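PDB 4JYY: superoxide dismutase from Clostridium difficile, which probably protects cells by converting superoxide radicals into hydrogen peroxide and molecular oxygen at a bound iron or manganese ion. Local coordinates for residues A[15-20]-A[92-97]. Sequence-based numbering, arbitrary orientation.
Sequences YDALEP and MTPEKT
L18 carries this contact by splitting its two methyls between two targets. CD2 meets the thioether end of M92, 3.7 Å from CE of that methionine, with SD and CB of M92 also close by. CD1 lies against the peptide that joins T93 to P94, 3.7 Å from the T93 carbonyl C, and it also reaches the ring at P94 CD. The leucine and methionine side chains cross at about a right angle. M92 is bent at its last torsion (chi3 -69°), which turns its methyl toward the leucine instead of continuing straight on. One residue back, the methyl of A17 packs against the proline ring, its CB 3.9 Å from P94 CB, while the carbonyl O of A17 sits 3.5 Å from that same P94 CB. The side-chain contacts are all apolar and the interface is small, burying 197 Å² in all, with the proline on the solvent side and L18 and M92 inside.

A type I turn from D16 to E19, closed by E19 N to D16 O at 3.1 Å, presents A17 and L18 at its two central positions. Opposite, T93 OG1 accepts from E95 N at 3.0 Å in an ST turn that spans P94, and the T93 backbone is hydrogen-bonded to V191. Y13 touches both L18 and M92, M27 of helix 24-46 backs the leucine, and I22 adds to the packing on the methionine.

Inward, the M92 side chain is about 6 Å from that of H30, an iron ligand, and about 9 Å from the iron. In this iron/manganese superoxide dismutase fold, the contact joins the loop leading into the first hairpin helix, 24-46, to the linker running from the alpha-hairpin domain into the C-terminal domain.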
loop_
_atom_site.group_PDB
_atom_site.type_symbol
_atom_site.label_atom_id
_atom_site.label_comp_id
_atom_site.label_asym_id
_atom_site.label_seq_id
_atom_site.Cartn_x
_atom_site.Cartn_y
_atom_site.Cartn_z
ATOM N N TYR A 15 -18.783 16.043 -4.861
ATOM C CA TYR A 15 -18.122 15.082 -3.981
ATOM C C TYR A 15 -19.017 13.934 -3.525
ATOM O O TYR A 15 -18.517 12.855 -3.189
ATOM C CB TYR A 15 -17.492 15.795 -2.784
ATOM C CG TYR A 15 -16.276 16.591 -3.177
ATOM C CD1 TYR A 15 -15.004 16.050 -3.060
ATOM C CD2 TYR A 15 -16.395 17.876 -3.692
ATOM C CE1 TYR A 15 -13.875 16.777 -3.430
ATOM C CE2 TYR A 15 -15.275 18.608 -4.071
ATOM C CZ TYR A 15 -14.014 18.051 -3.935
ATOM O OH TYR A 15 -12.891 18.769 -4.310
ATOM N N ASP A 16 -20.337 14.134 -3.529
ATOM C CA ASP A 16 -21.247 13.050 -3.143
ATOM C C ASP A 16 -21.941 12.396 -4.343
ATOM O O ASP A 16 -22.791 11.521 -4.183
ATOM C CB ASP A 16 -22.270 13.529 -2.104
ATOM C CG ASP A 16 -23.190 14.628 -2.639
ATOM O OD1 ASP A 16 -22.837 15.300 -3.640
ATOM O OD2 ASP A 16 -24.274 14.814 -2.052
ATOM N N ALA A 17 -21.539 12.789 -5.549
ATOM C CA ALA A 17 -22.167 12.287 -6.777
ATOM C C ALA A 17 -22.054 10.769 -6.932
ATOM O O ALA A 17 -22.871 10.130 -7.595
ATOM C CB ALA A 17 -21.578 12.982 -7.992
ATOM N N LEU A 18 -21.047 10.179 -6.305
ATOM C CA LEU A 18 -20.794 8.756 -6.516
ATOM C C LEU A 18 -21.396 7.878 -5.408
ATOM O O LEU A 18 -21.264 6.650 -5.415
ATOM C CB LEU A 18 -19.284 8.524 -6.689
ATOM C CG LEU A 18 -18.693 8.554 -8.111
ATOM C CD1 LEU A 18 -19.504 9.362 -9.106
ATOM C CD2 LEU A 18 -17.218 8.981 -8.127
ATOM N N GLU A 19 -22.068 8.506 -4.453
ATOM C CA GLU A 19 -22.787 7.735 -3.437
ATOM C C GLU A 19 -23.940 6.984 -4.086
ATOM O O GLU A 19 -24.497 7.440 -5.074
ATOM C CB GLU A 19 -23.295 8.653 -2.333
ATOM C CG GLU A 19 -22.176 9.457 -1.713
ATOM C CD GLU A 19 -22.422 9.784 -0.264
ATOM O OE1 GLU A 19 -23.596 10.008 0.109
ATOM O OE2 GLU A 19 -21.441 9.834 0.506
ATOM N N PRO A 20 -24.301 5.825 -3.534
ATOM C CA PRO A 20 -23.741 5.253 -2.308
ATOM C C PRO A 20 -22.536 4.338 -2.568
ATOM O O PRO A 20 -22.160 3.572 -1.683
ATOM C CB PRO A 20 -24.903 4.410 -1.796
ATOM C CG PRO A 20 -25.514 3.873 -3.070
ATOM C CD PRO A 20 -25.345 4.962 -4.114
ATOM N N MET A 92 -14.778 7.926 -13.739
ATOM C CA MET A 92 -15.987 7.646 -13.006
ATOM C C MET A 92 -17.028 8.725 -13.291
ATOM O O MET A 92 -16.697 9.797 -13.686
ATOM C CB MET A 92 -15.710 7.591 -11.518
ATOM C CG MET A 92 -14.772 6.510 -11.078
ATOM S SD MET A 92 -14.611 6.278 -9.334
ATOM C CE MET A 92 -13.811 7.701 -8.885
ATOM N N THR A 93 -18.290 8.436 -13.061
ATOM C CA THR A 93 -19.330 9.425 -13.301
ATOM C C THR A 93 -20.617 9.017 -12.607
ATOM O O THR A 93 -20.893 7.823 -12.464
ATOM C CB THR A 93 -19.610 9.596 -14.818
ATOM O OG1 THR A 93 -20.683 10.531 -15.013
ATOM C CG2 THR A 93 -19.973 8.255 -15.456
ATOM N N PRO A 94 -21.416 10.014 -12.182
ATOM C CA PRO A 94 -22.765 9.752 -11.658
ATOM C C PRO A 94 -23.755 9.390 -12.774
ATOM O O PRO A 94 -24.783 8.777 -12.490
ATOM C CB PRO A 94 -23.154 11.078 -10.990
ATOM C CG PRO A 94 -22.353 12.120 -11.703
ATOM C CD PRO A 94 -21.070 11.448 -12.169
ATOM N N GLU A 95 -23.449 9.752 -14.019
ATOM C CA GLU A 95 -24.329 9.434 -15.148
ATOM C C GLU A 95 -24.305 7.949 -15.489
ATOM O O GLU A 95 -23.290 7.281 -15.292
ATOM C CB GLU A 95 -23.937 10.247 -16.385
ATOM C CG GLU A 95 -23.693 11.731 -16.127
ATOM C CD GLU A 95 -24.852 12.420 -15.404
ATOM O OE1 GLU A 95 -25.998 11.917 -15.480
ATOM O OE2 GLU A 95 -24.616 13.471 -14.755
ATOM N N LYS A 96 -25.412 7.423 -16.010
ATOM C CA LYS A 96 -25.425 6.032 -16.447
ATOM C C LYS A 96 -24.812 5.894 -17.833
ATOM O O LYS A 96 -25.175 6.628 -18.760
ATOM C CB LYS A 96 -26.840 5.436 -16.432
ATOM C CG LYS A 96 -27.451 5.345 -15.034
ATOM C CD LYS A 96 -28.572 4.316 -14.998
ATOM C CE LYS A 96 -28.848 3.863 -13.568
ATOM N NZ LYS A 96 -28.911 2.368 -13.467
ATOM N N THR A 97 -23.879 4.952 -17.969
ATOM C CA THR A 97 -23.185 4.741 -19.230
ATOM C C THR A 97 -23.024 3.254 -19.479
ATOM O O THR A 97 -23.084 2.452 -18.551
ATOM C CB THR A 97 -21.790 5.411 -19.240
ATOM O OG1 THR A 97 -20.915 4.723 -18.332
ATOM C CG2 THR A 97 -21.893 6.863 -18.829
#